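Local atomic coordinates of SusD homolog (Bacteroides thetaiotaomicron VPI-5482, PDB entry 3IHV), a protein that probably binds glycans at the outer membrane of the bacterial cell as a SusD-like protein. Residues A[41-46]-A[278-283]; A[284-289]-A[324-329]; A[301-306]-A[363-368]; A[394-399]-A[460-465]. All blocks are in the same frame, centred on the assembly; numbering follows the deposited sequence.

Interactions 2 and 3 lie closest together, their centres about 8 Å apart, and they meet in one antiparallel sheet, where Ala326 N of the first probably bonds to Thr367 O of the second at 2.8 Å. Interaction 1 is about 14 Å from each, centre to centre; its Trp283 runs straight into Asn284 of interaction 2, and its Ile43 CG2 touches Val302 CG2 of interaction 3. Interaction 4 joins the group through Phe465, which packs on Val304 and Pro368 of interaction 3 and on Ile325 of interaction 2. Of the two bound sodium ions, one lies about 9 Å from the Ile280 side chain of interaction 1 and the other about 11 Å from that of Gln364 in interaction 3.

Interaction 1. Residues A[41-46]-A[278-283]; sequences LSILFN and GRIGKW
Ile43 and Leu44, at the end of helix 40-44, pack on Ile280 and Trp283 of a loop in a buried, chiefly apolar contact about 9 Å from the centre of the molecule. Ile43 does most of the work because its two branches reach different partners. Its CG2, anti to the backbone N, presses on the six-membered part of the indole, 3.4 Å from Trp283 CE3. The other branch carries CD1 past the Ile280 side chain in the opposite direction, and Ile43 CD1 comes to 3.9 Å from Ile280 CD1. An alanine at Ile43 would probably leave a gap beside Trp283 CE3 and take from Ile280 CD1 an apolar neighbour. One residue on, Leu44 CD1 meets the same indole obliquely, 3.8 Å from Trp283 CH2. Ser42 is small enough to fit against the tip of Ile280, with Ser42 OG 3.6 Å from Ile280 CD1, while that hydroxyl is bonded to Tyr37 O. The loop keeps its shape by a turn in which Arg279 O accepts from both Lys282 N and Trp283 N; the Arg279 side chain leads off to a salt bridge with Asp34. On the helix side, Asn46 ND2 donates to Leu41 O at 2.9 Å. Such packing of helix ends against long loops is in keeping with the SusD fold, where a TPR-related helical framework supports a less regular part rich in loops.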
# COMPACT_ATOMS: atom_id res chain seq x y z
N LEU A 41 3.74 -6.21 3.70
CA LEU A 41 3.16 -4.87 3.76
C LEU A 41 2.35 -4.50 2.51
O LEU A 41 1.60 -3.52 2.56
CB LEU A 41 4.23 -3.80 3.97
CG LEU A 41 4.91 -3.79 5.34
CD1 LEU A 41 6.00 -2.67 5.35
CD2 LEU A 41 3.93 -3.60 6.52
N SER A 42 2.61 -5.20 1.40
CA SER A 42 1.86 -4.95 0.17
C SER A 42 0.57 -5.76 0.17
O SER A 42 -0.54 -5.20 -0.02
CB SER A 42 2.68 -5.31 -1.03
OG SER A 42 3.24 -6.63 -0.89
N ILE A 43 0.69 -7.04 0.47
CA ILE A 43 -0.45 -7.94 0.29
C ILE A 43 -1.02 -8.56 1.55
O ILE A 43 -2.18 -8.34 1.88
CB ILE A 43 -0.05 -9.10 -0.68
CG1 ILE A 43 0.35 -8.56 -2.06
CG2 ILE A 43 -1.18 -10.17 -0.79
CD1 ILE A 43 1.05 -9.62 -2.95
N LEU A 44 -0.18 -9.27 2.29
CA LEU A 44 -0.65 -10.17 3.33
C LEU A 44 -1.32 -9.51 4.51
O LEU A 44 -2.31 -10.03 5.00
CB LEU A 44 0.49 -11.08 3.85
CG LEU A 44 0.13 -12.26 4.75
CD1 LEU A 44 -0.81 -13.29 4.04
CD2 LEU A 44 1.44 -12.93 5.26
N PHE A 45 -0.81 -8.37 4.94
CA PHE A 45 -1.34 -7.71 6.13
C PHE A 45 -2.51 -6.79 5.84
O PHE A 45 -2.99 -6.12 6.76
CB PHE A 45 -0.26 -6.87 6.83
CG PHE A 45 0.95 -7.65 7.33
CD1 PHE A 45 1.00 -9.05 7.39
CD2 PHE A 45 1.99 -6.95 7.92
CE1 PHE A 45 2.11 -9.69 7.91
CE2 PHE A 45 3.08 -7.62 8.44
CZ PHE A 45 3.13 -8.99 8.42
N ASN A 46 -2.99 -6.77 4.60
CA ASN A 46 -4.02 -5.83 4.17
C ASN A 46 -5.32 -6.51 3.78
O ASN A 46 -6.17 -5.89 3.16
CB ASN A 46 -3.47 -5.05 2.98
CG ASN A 46 -2.24 -4.24 3.37
OD1 ASN A 46 -2.20 -3.70 4.44
ND2 ASN A 46 -1.24 -4.16 2.47
N GLY A 278 9.47 -9.60 -6.15
CA GLY A 278 8.40 -9.69 -5.20
C GLY A 278 7.33 -10.67 -5.63
O GLY A 278 7.48 -11.40 -6.61
N ARG A 279 6.24 -10.65 -4.90
CA ARG A 279 5.12 -11.55 -5.16
C ARG A 279 3.93 -10.86 -5.83
O ARG A 279 2.84 -11.42 -5.91
CB ARG A 279 4.68 -12.18 -3.84
CG ARG A 279 5.79 -12.98 -3.14
CD ARG A 279 5.23 -13.70 -1.98
NE ARG A 279 6.25 -14.24 -1.07
CZ ARG A 279 6.61 -15.51 -0.98
NH1 ARG A 279 6.04 -16.44 -1.74
NH2 ARG A 279 7.54 -15.87 -0.11
N ILE A 280 4.15 -9.66 -6.35
CA ILE A 280 3.05 -8.86 -6.92
C ILE A 280 2.67 -9.49 -8.26
O ILE A 280 3.54 -9.87 -9.07
CB ILE A 280 3.42 -7.37 -7.09
CG1 ILE A 280 4.13 -6.77 -5.84
CG2 ILE A 280 2.17 -6.58 -7.49
CD1 ILE A 280 3.44 -6.95 -4.47
N GLY A 281 1.37 -9.67 -8.49
CA GLY A 281 0.89 -10.40 -9.66
C GLY A 281 0.99 -11.93 -9.50
O GLY A 281 0.58 -12.68 -10.39
N LYS A 282 1.53 -12.39 -8.37
CA LYS A 282 1.66 -13.82 -8.11
C LYS A 282 0.67 -14.19 -7.03
O LYS A 282 -0.39 -14.73 -7.32
CB LYS A 282 3.12 -14.16 -7.72
CG LYS A 282 4.17 -13.64 -8.75
CD LYS A 282 3.94 -14.14 -10.15
CE LYS A 282 4.31 -15.59 -10.32
NZ LYS A 282 4.35 -16.23 -11.73
N TRP A 283 0.96 -13.82 -5.79
CA TRP A 283 0.08 -14.14 -4.68
C TRP A 283 -1.24 -13.36 -4.78
O TRP A 283 -2.30 -13.84 -4.35
CB TRP A 283 0.80 -13.80 -3.37
CG TRP A 283 0.44 -14.69 -2.22
CD1 TRP A 283 1.11 -15.81 -1.85
CD2 TRP A 283 -0.61 -14.51 -1.26
NE1 TRP A 283 0.54 -16.35 -0.72
CE2 TRP A 283 -0.51 -15.56 -0.33
CE3 TRP A 283 -1.62 -13.56 -1.09
CZ2 TRP A 283 -1.40 -15.70 0.74
CZ3 TRP A 283 -2.48 -13.70 -0.03
CH2 TRP A 283 -2.35 -14.76 0.87

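Interaction 2. Residues A[284-289]-A[324-329]; sequences NGVKTT and SIANYQ
Val286 packs on Ala326 and Tyr328 where the loop 284-289 runs beside strand 325-330, the middle strand of a three-stranded antiparallel sheet that belongs to the SusD-family part of the chain. From Val286 CB the side chain forks. CG1, anti to the backbone N (chi1 170°), lies 3.5 Å from Tyr328 O and also reaches the aromatic ring, where Val286 CG1 is 3.6 Å from Tyr328 CE1. Val286 CG2 takes the other direction and ends 3.8 Å from Ala326 CB, and both side chains also touch Thr367 of strand 367-368. The valine and tyrosine side chains cross at about a right angle, and a compact branched residue suits this corner because one methyl goes mainly to the tyrosine and the other to the alanine. An alanine at Val286 would probably leave a gap beside Tyr328 CE1 and Ala326 CB, where the two methyls had been. Ala326 CB itself sits 3.5 Å above the Tyr328 ring plane, toward the rim, and the hydroxyl of the same ring is bonded to Asp372. Farther along, Lys287 and Gln329 lie side by side, pointing the same way. Their closest approach has Lys287 O 3.3 Å from Gln329 CB, while the aliphatic CG of the lysine runs past Gln329 OE1 and its ammonium group goes on to Ala299 O. The two backbones are joined by one water, which accepts from Lys287 N at 2.9 Å and donates to Tyr328 O at 2.8 Å.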
# COMPACT_ATOMS: atom_id res chain seq x y z
N ASN A 284 -1.19 -12.17 -5.37
CA ASN A 284 -2.39 -11.37 -5.56
C ASN A 284 -2.69 -11.20 -7.05
O ASN A 284 -3.30 -10.22 -7.47
CB ASN A 284 -2.26 -10.02 -4.88
CG ASN A 284 -1.23 -9.13 -5.54
OD1 ASN A 284 -0.36 -9.62 -6.31
ND2 ASN A 284 -1.30 -7.84 -5.26
N GLY A 285 -2.25 -12.15 -7.84
CA GLY A 285 -2.48 -12.09 -9.27
C GLY A 285 -3.81 -12.66 -9.71
O GLY A 285 -4.70 -12.93 -8.89
N VAL A 286 -3.90 -12.89 -11.01
CA VAL A 286 -5.02 -13.59 -11.61
C VAL A 286 -4.61 -15.05 -11.56
O VAL A 286 -3.45 -15.36 -11.85
CB VAL A 286 -5.27 -13.13 -13.06
CG1 VAL A 286 -6.27 -14.05 -13.74
CG2 VAL A 286 -5.77 -11.69 -13.05
N LYS A 287 -5.52 -15.94 -11.18
CA LYS A 287 -5.21 -17.37 -11.12
C LYS A 287 -4.74 -17.83 -12.49
O LYS A 287 -5.46 -17.68 -13.47
CB LYS A 287 -6.44 -18.14 -10.63
CG LYS A 287 -6.21 -19.60 -10.32
CD LYS A 287 -5.27 -19.81 -9.15
CE LYS A 287 -5.46 -21.15 -8.44
NZ LYS A 287 -4.61 -21.19 -7.18
N THR A 288 -3.55 -18.42 -12.53
CA THR A 288 -2.87 -18.83 -13.78
C THR A 288 -2.06 -20.10 -13.60
O THR A 288 -1.31 -20.25 -12.62
CB THR A 288 -1.87 -17.69 -14.16
OG1 THR A 288 -2.54 -16.42 -14.14
CG2 THR A 288 -1.15 -17.93 -15.53
N THR A 289 -2.21 -21.05 -14.53
CA THR A 289 -1.44 -22.27 -14.46
C THR A 289 -0.03 -22.09 -15.02
O THR A 289 0.22 -21.26 -15.88
CB THR A 289 -2.06 -23.37 -15.33
OG1 THR A 289 -2.17 -22.88 -16.68
CG2 THR A 289 -3.43 -23.79 -14.82
N SER A 324 -10.05 -3.58 -12.43
CA SER A 324 -9.66 -3.90 -11.07
C SER A 324 -9.92 -5.32 -10.59
O SER A 324 -9.15 -5.86 -9.77
CB SER A 324 -10.37 -2.92 -10.12
OG SER A 324 -9.98 -1.58 -10.38
N ILE A 325 -10.97 -5.94 -11.14
CA ILE A 325 -11.47 -7.25 -10.68
C ILE A 325 -11.55 -8.23 -11.83
O ILE A 325 -12.11 -7.91 -12.88
CB ILE A 325 -12.86 -7.12 -10.04
CG1 ILE A 325 -12.86 -6.13 -8.87
CG2 ILE A 325 -13.41 -8.47 -9.57
CD1 ILE A 325 -14.25 -5.83 -8.25
N ALA A 326 -10.95 -9.42 -11.62
CA ALA A 326 -10.91 -10.47 -12.60
C ALA A 326 -11.94 -11.54 -12.27
O ALA A 326 -11.86 -12.17 -11.23
CB ALA A 326 -9.52 -11.15 -12.66
N ASN A 327 -12.89 -11.73 -13.16
CA ASN A 327 -13.88 -12.80 -13.01
C ASN A 327 -13.45 -14.03 -13.80
O ASN A 327 -14.26 -14.93 -14.06
CB ASN A 327 -15.26 -12.31 -13.48
CG ASN A 327 -15.33 -12.02 -14.98
OD1 ASN A 327 -14.31 -12.03 -15.69
ND2 ASN A 327 -16.54 -11.80 -15.48
N TYR A 328 -12.15 -14.10 -14.09
CA TYR A 328 -11.59 -15.11 -14.97
C TYR A 328 -10.27 -15.59 -14.43
O TYR A 328 -9.69 -14.95 -13.57
CB TYR A 328 -11.31 -14.47 -16.35
CG TYR A 328 -10.38 -13.27 -16.31
CD1 TYR A 328 -8.99 -13.43 -16.35
CD2 TYR A 328 -10.87 -11.97 -16.19
CE1 TYR A 328 -8.12 -12.36 -16.30
CE2 TYR A 328 -10.02 -10.88 -16.12
CZ TYR A 328 -8.63 -11.08 -16.20
OH TYR A 328 -7.76 -10.00 -16.12
N GLN A 329 -9.79 -16.69 -15.00
CA GLN A 329 -8.48 -17.24 -14.69
C GLN A 329 -7.91 -17.72 -16.03
O GLN A 329 -8.61 -17.79 -17.02
CB GLN A 329 -8.62 -18.45 -13.75
CG GLN A 329 -9.44 -19.63 -14.28
CD GLN A 329 -9.37 -20.79 -13.29
OE1 GLN A 329 -8.32 -21.02 -12.69
NE2 GLN A 329 -10.49 -21.46 -13.07
O HOH W 1 -8.26 -15.10 -11.12

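Interaction 3. Residues A[301-306]-A[363-368]; sequences NVKVVH and KQNYTP
His306 turns the edge of its ring toward the face of Tyr366 in an offset edge-to-face pair, with the planes at 76° and the centroids 5.2 Å apart. The nearest atoms are His306 CE1 and Tyr366 CE2, separated by 3.6 Å. Lys363 comes from another direction and covers one face of the imidazole: its CB makes a CH-pi contact, 4.0 Å from the His306 ring centroid, and its extended chain carries CD past NE2. Lys363 and Tyr366 can both reach the histidine because a type I turn, closed by Tyr366 N bonding to Lys363 O, folds the chain between them. At the other end of the contact Lys303 lies alongside Thr367, pointing the same way; its chain bends at chi2 (-52°), which sets CD by the turn, and runs on extended, with Lys303 NZ 2.9 Å from Asn365 O. A lysine suits this place since its methylenes pack over the turn while the ammonium group takes that carbonyl and Ala300 O. Between these ends Val304 N donates to Tyr366 O at 2.9 Å, linking strand 302-304, paired elsewhere with strand 52-54, to the sheet that contains strand 367-368. Val302 CG1 meets Pro368 CG at 3.8 Å, the two side chains crossing at about a right angle. Two waters lie in the imidazole plane, one at each nitrogen, and the one beside His306 NE2 accepts from Lys363 NZ. Since Lys363 NZ, bonded to Lys358 O, is 4.7 Å from His306 NE2, a positive charge on the histidine would probably be disfavoured.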
# COMPACT_ATOMS: atom_id res chain seq x y z
N ASN A 301 -4.17 -15.88 -4.35
CA ASN A 301 -4.84 -16.12 -3.09
C ASN A 301 -5.64 -14.94 -2.54
O ASN A 301 -6.33 -15.07 -1.49
CB ASN A 301 -3.82 -16.61 -2.05
CG ASN A 301 -3.26 -17.95 -2.39
OD1 ASN A 301 -3.99 -18.82 -2.84
ND2 ASN A 301 -1.97 -18.16 -2.12
N VAL A 302 -5.56 -13.78 -3.19
CA VAL A 302 -6.34 -12.62 -2.78
C VAL A 302 -7.66 -12.71 -3.55
O VAL A 302 -7.67 -12.68 -4.79
CB VAL A 302 -5.65 -11.27 -3.10
CG1 VAL A 302 -6.65 -10.11 -2.81
CG2 VAL A 302 -4.32 -11.16 -2.27
N LYS A 303 -8.75 -12.87 -2.82
CA LYS A 303 -10.05 -13.03 -3.41
C LYS A 303 -10.90 -11.81 -3.12
O LYS A 303 -10.74 -11.15 -2.10
CB LYS A 303 -10.72 -14.30 -2.85
CG LYS A 303 -9.96 -15.56 -3.10
CD LYS A 303 -9.59 -15.72 -4.59
CE LYS A 303 -9.12 -17.13 -4.92
NZ LYS A 303 -8.74 -17.18 -6.40
N VAL A 304 -11.78 -11.49 -4.06
CA VAL A 304 -12.62 -10.30 -3.95
C VAL A 304 -13.94 -10.61 -3.27
O VAL A 304 -14.63 -11.58 -3.63
CB VAL A 304 -12.91 -9.68 -5.35
CG1 VAL A 304 -13.82 -8.42 -5.22
CG2 VAL A 304 -11.61 -9.38 -6.10
N VAL A 305 -14.30 -9.79 -2.28
CA VAL A 305 -15.57 -9.99 -1.59
C VAL A 305 -16.70 -9.72 -2.57
O VAL A 305 -16.78 -8.63 -3.15
CB VAL A 305 -15.64 -9.13 -0.32
CG1 VAL A 305 -17.03 -9.22 0.36
CG2 VAL A 305 -14.50 -9.56 0.69
N HIS A 306 -17.61 -10.68 -2.76
CA HIS A 306 -18.58 -10.51 -3.85
C HIS A 306 -19.57 -9.35 -3.70
O HIS A 306 -19.99 -8.76 -4.69
CB HIS A 306 -19.32 -11.79 -4.22
CG HIS A 306 -19.83 -11.74 -5.61
ND1 HIS A 306 -18.98 -11.71 -6.70
CD2 HIS A 306 -21.08 -11.64 -6.11
CE1 HIS A 306 -19.70 -11.66 -7.81
NE2 HIS A 306 -20.98 -11.61 -7.48
N LYS A 363 -17.92 -17.60 -7.74
CA LYS A 363 -17.74 -16.17 -7.72
C LYS A 363 -16.82 -15.70 -6.58
O LYS A 363 -16.14 -14.66 -6.68
CB LYS A 363 -19.08 -15.45 -7.68
CG LYS A 363 -19.75 -15.50 -9.00
CD LYS A 363 -21.17 -14.97 -8.98
CE LYS A 363 -21.70 -14.88 -10.42
NZ LYS A 363 -23.14 -14.48 -10.54
N GLN A 364 -16.76 -16.51 -5.51
CA GLN A 364 -15.90 -16.18 -4.40
C GLN A 364 -14.41 -16.24 -4.74
O GLN A 364 -13.56 -15.77 -3.96
CB GLN A 364 -16.21 -17.09 -3.20
CG GLN A 364 -17.66 -16.98 -2.72
CD GLN A 364 -17.99 -18.02 -1.65
OE1 GLN A 364 -18.34 -17.66 -0.53
NE2 GLN A 364 -17.88 -19.32 -2.00
N ASN A 365 -14.09 -16.81 -5.91
CA ASN A 365 -12.72 -16.97 -6.35
C ASN A 365 -12.20 -15.83 -7.24
O ASN A 365 -11.04 -15.88 -7.62
CB ASN A 365 -12.52 -18.32 -7.02
CG ASN A 365 -12.51 -19.46 -6.03
OD1 ASN A 365 -11.99 -19.32 -4.93
ND2 ASN A 365 -13.00 -20.62 -6.45
N TYR A 366 -13.04 -14.84 -7.57
CA TYR A 366 -12.58 -13.66 -8.31
C TYR A 366 -11.36 -13.09 -7.60
O TYR A 366 -11.25 -13.17 -6.36
CB TYR A 366 -13.62 -12.53 -8.32
CG TYR A 366 -14.87 -12.64 -9.17
CD1 TYR A 366 -15.28 -13.84 -9.76
CD2 TYR A 366 -15.70 -11.52 -9.31
CE1 TYR A 366 -16.44 -13.90 -10.51
CE2 TYR A 366 -16.83 -11.57 -10.02
CZ TYR A 366 -17.23 -12.77 -10.61
OH TYR A 366 -18.38 -12.81 -11.35
N THR A 367 -10.47 -12.48 -8.38
CA THR A 367 -9.22 -11.93 -7.87
C THR A 367 -9.08 -10.48 -8.34
O THR A 367 -9.88 -9.98 -9.14
CB THR A 367 -8.00 -12.71 -8.43
OG1 THR A 367 -7.96 -12.58 -9.88
CG2 THR A 367 -8.09 -14.18 -8.05
N PRO A 368 -8.05 -9.79 -7.83
CA PRO A 368 -7.77 -8.51 -8.49
C PRO A 368 -7.31 -8.79 -9.93
O PRO A 368 -6.82 -9.89 -10.23
CB PRO A 368 -6.58 -7.96 -7.66
CG PRO A 368 -6.56 -8.78 -6.37
CD PRO A 368 -7.17 -10.06 -6.69
O HOH W 2 -16.23 -11.98 -5.89
O HOH W 3 -14.41 -13.88 -2.02
O HOH W 4 -22.94 -11.95 -9.45

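Interaction 4. Residues A[394-399]-A[460-465]; sequences FLRYAD and SYELSF
Ala398 and Asp399, in the first turn of helix 397-412, face Glu462 and Leu463 late in helix 448-463, with the CA atoms of Ala398 and Glu462 7.5 Å apart. Before that turn comes strand 392-396, where Phe394 and Leu395 both face Ile261 in a classic beta bulge, and Arg396 holds the N-cap position between strand and helix. This strand-to-helix corner, set against a second helix, belongs to the SusD-family part of the protein. A buried salt bridge carries the contact: Arg396 NH1 donates to the anti lone pair of Glu462 OE2 at 2.9 Å, nearly straight at 163°. The acceptor lies in the guanidinium plane, although that plane and the carboxylate's are 61° apart. Arg396 NH2 adds a weak bond to Glu462 O. Arg396 also pairs with Glu258 and Glu466, and Glu462 with Arg320 and Arg429; Asp399 is salt-bridged to Lys204 and Arg459. Ala398 is small enough to let the carboxylate in, its CB 3.2 Å from Glu462 OE2 and against Glu462 CG, which is anti to the backbone N (chi1 -179°). Leu463 completes the contact, its CD1 on the Asp399 carboxylate and its CD2 over one guanidinium face, 3.5 Å from Arg396 NH2.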
# COMPACT_ATOMS: atom_id res chain seq x y z
N PHE A 394 2.67 2.20 -3.72
CA PHE A 394 2.32 2.53 -2.35
C PHE A 394 1.48 3.82 -2.28
O PHE A 394 0.60 3.98 -1.40
CB PHE A 394 3.61 2.64 -1.51
CG PHE A 394 3.37 3.01 -0.05
CD1 PHE A 394 2.83 2.09 0.83
CD2 PHE A 394 3.78 4.24 0.43
CE1 PHE A 394 2.62 2.42 2.17
CE2 PHE A 394 3.59 4.58 1.77
CZ PHE A 394 3.02 3.66 2.64
N LEU A 395 1.78 4.80 -3.14
CA LEU A 395 1.07 6.07 -3.16
C LEU A 395 0.99 6.65 -4.57
O LEU A 395 2.04 6.88 -5.23
CB LEU A 395 1.76 7.12 -2.26
CG LEU A 395 0.94 8.41 -2.02
CD1 LEU A 395 -0.37 8.08 -1.31
CD2 LEU A 395 1.78 9.46 -1.27
N ARG A 396 -0.24 6.86 -5.05
CA ARG A 396 -0.53 7.45 -6.34
C ARG A 396 -1.18 8.82 -6.12
O ARG A 396 -1.86 9.04 -5.13
CB ARG A 396 -1.54 6.59 -7.14
CG ARG A 396 -1.01 5.24 -7.48
CD ARG A 396 -1.79 4.53 -8.55
NE ARG A 396 -3.04 3.93 -8.13
CZ ARG A 396 -4.27 4.42 -8.36
NH1 ARG A 396 -4.48 5.58 -8.99
NH2 ARG A 396 -5.32 3.69 -8.00
N TYR A 397 -1.06 9.72 -7.07
CA TYR A 397 -1.71 11.03 -6.92
C TYR A 397 -3.22 10.94 -6.74
O TYR A 397 -3.79 11.79 -6.06
CB TYR A 397 -1.37 11.86 -8.14
CG TYR A 397 -1.79 13.29 -8.15
CD1 TYR A 397 -1.14 14.23 -7.38
CD2 TYR A 397 -2.78 13.73 -9.02
CE1 TYR A 397 -1.48 15.57 -7.44
CE2 TYR A 397 -3.12 15.06 -9.08
CZ TYR A 397 -2.45 15.98 -8.29
OH TYR A 397 -2.78 17.30 -8.38
N ALA A 398 -3.88 9.93 -7.32
CA ALA A 398 -5.34 9.82 -7.12
C ALA A 398 -5.70 9.68 -5.62
O ALA A 398 -6.71 10.19 -5.17
CB ALA A 398 -5.93 8.64 -7.91
N ASP A 399 -4.89 8.93 -4.90
CA ASP A 399 -5.05 8.71 -3.44
C ASP A 399 -4.96 10.07 -2.76
O ASP A 399 -5.82 10.46 -1.92
CB ASP A 399 -3.94 7.75 -3.01
CG ASP A 399 -4.09 7.19 -1.59
OD1 ASP A 399 -4.84 7.74 -0.76
OD2 ASP A 399 -3.39 6.19 -1.30
N SER A 460 -12.45 2.87 -2.27
CA SER A 460 -12.54 1.48 -2.68
C SER A 460 -12.52 1.36 -4.19
O SER A 460 -11.79 0.53 -4.73
CB SER A 460 -13.75 0.78 -2.06
OG SER A 460 -14.97 1.15 -2.66
N TYR A 461 -13.28 2.20 -4.90
CA TYR A 461 -13.33 2.15 -6.38
C TYR A 461 -12.03 2.58 -7.04
O TYR A 461 -11.66 2.03 -8.10
CB TYR A 461 -14.51 2.97 -6.93
CG TYR A 461 -15.89 2.47 -6.51
CD1 TYR A 461 -16.11 1.15 -6.11
CD2 TYR A 461 -17.00 3.28 -6.64
CE1 TYR A 461 -17.38 0.69 -5.80
CE2 TYR A 461 -18.28 2.82 -6.36
CZ TYR A 461 -18.46 1.53 -5.94
OH TYR A 461 -19.73 1.09 -5.65
N GLU A 462 -11.30 3.49 -6.40
CA GLU A 462 -10.06 3.97 -7.00
C GLU A 462 -8.85 3.10 -6.68
O GLU A 462 -8.01 2.84 -7.56
CB GLU A 462 -9.78 5.41 -6.54
CG GLU A 462 -8.50 5.99 -7.15
CD GLU A 462 -8.48 6.04 -8.68
OE1 GLU A 462 -9.58 6.03 -9.34
OE2 GLU A 462 -7.35 6.04 -9.24
N LEU A 463 -8.78 2.65 -5.43
CA LEU A 463 -7.57 2.04 -4.89
C LEU A 463 -7.68 0.56 -4.48
O LEU A 463 -6.80 0.05 -3.80
CB LEU A 463 -7.16 2.86 -3.65
CG LEU A 463 -6.96 4.35 -3.87
CD1 LEU A 463 -6.91 5.07 -2.49
CD2 LEU A 463 -5.70 4.61 -4.63
N SER A 464 -8.76 -0.11 -4.89
CA SER A 464 -9.00 -1.47 -4.47
C SER A 464 -7.78 -2.34 -4.62
O SER A 464 -7.09 -2.23 -5.61
CB SER A 464 -10.17 -2.10 -5.27
OG SER A 464 -9.92 -2.16 -6.67
N PHE A 465 -7.50 -3.15 -3.57
CA PHE A 465 -6.44 -4.16 -3.58
C PHE A 465 -5.01 -3.59 -3.50
O PHE A 465 -4.05 -4.36 -3.40
CB PHE A 465 -6.59 -5.12 -4.77
CG PHE A 465 -8.00 -5.49 -5.04
CD1 PHE A 465 -8.79 -6.04 -4.03
CD2 PHE A 465 -8.59 -5.24 -6.28
CE1 PHE A 465 -10.13 -6.34 -4.27
CE2 PHE A 465 -9.92 -5.53 -6.50
CZ PHE A 465 -10.70 -6.06 -5.49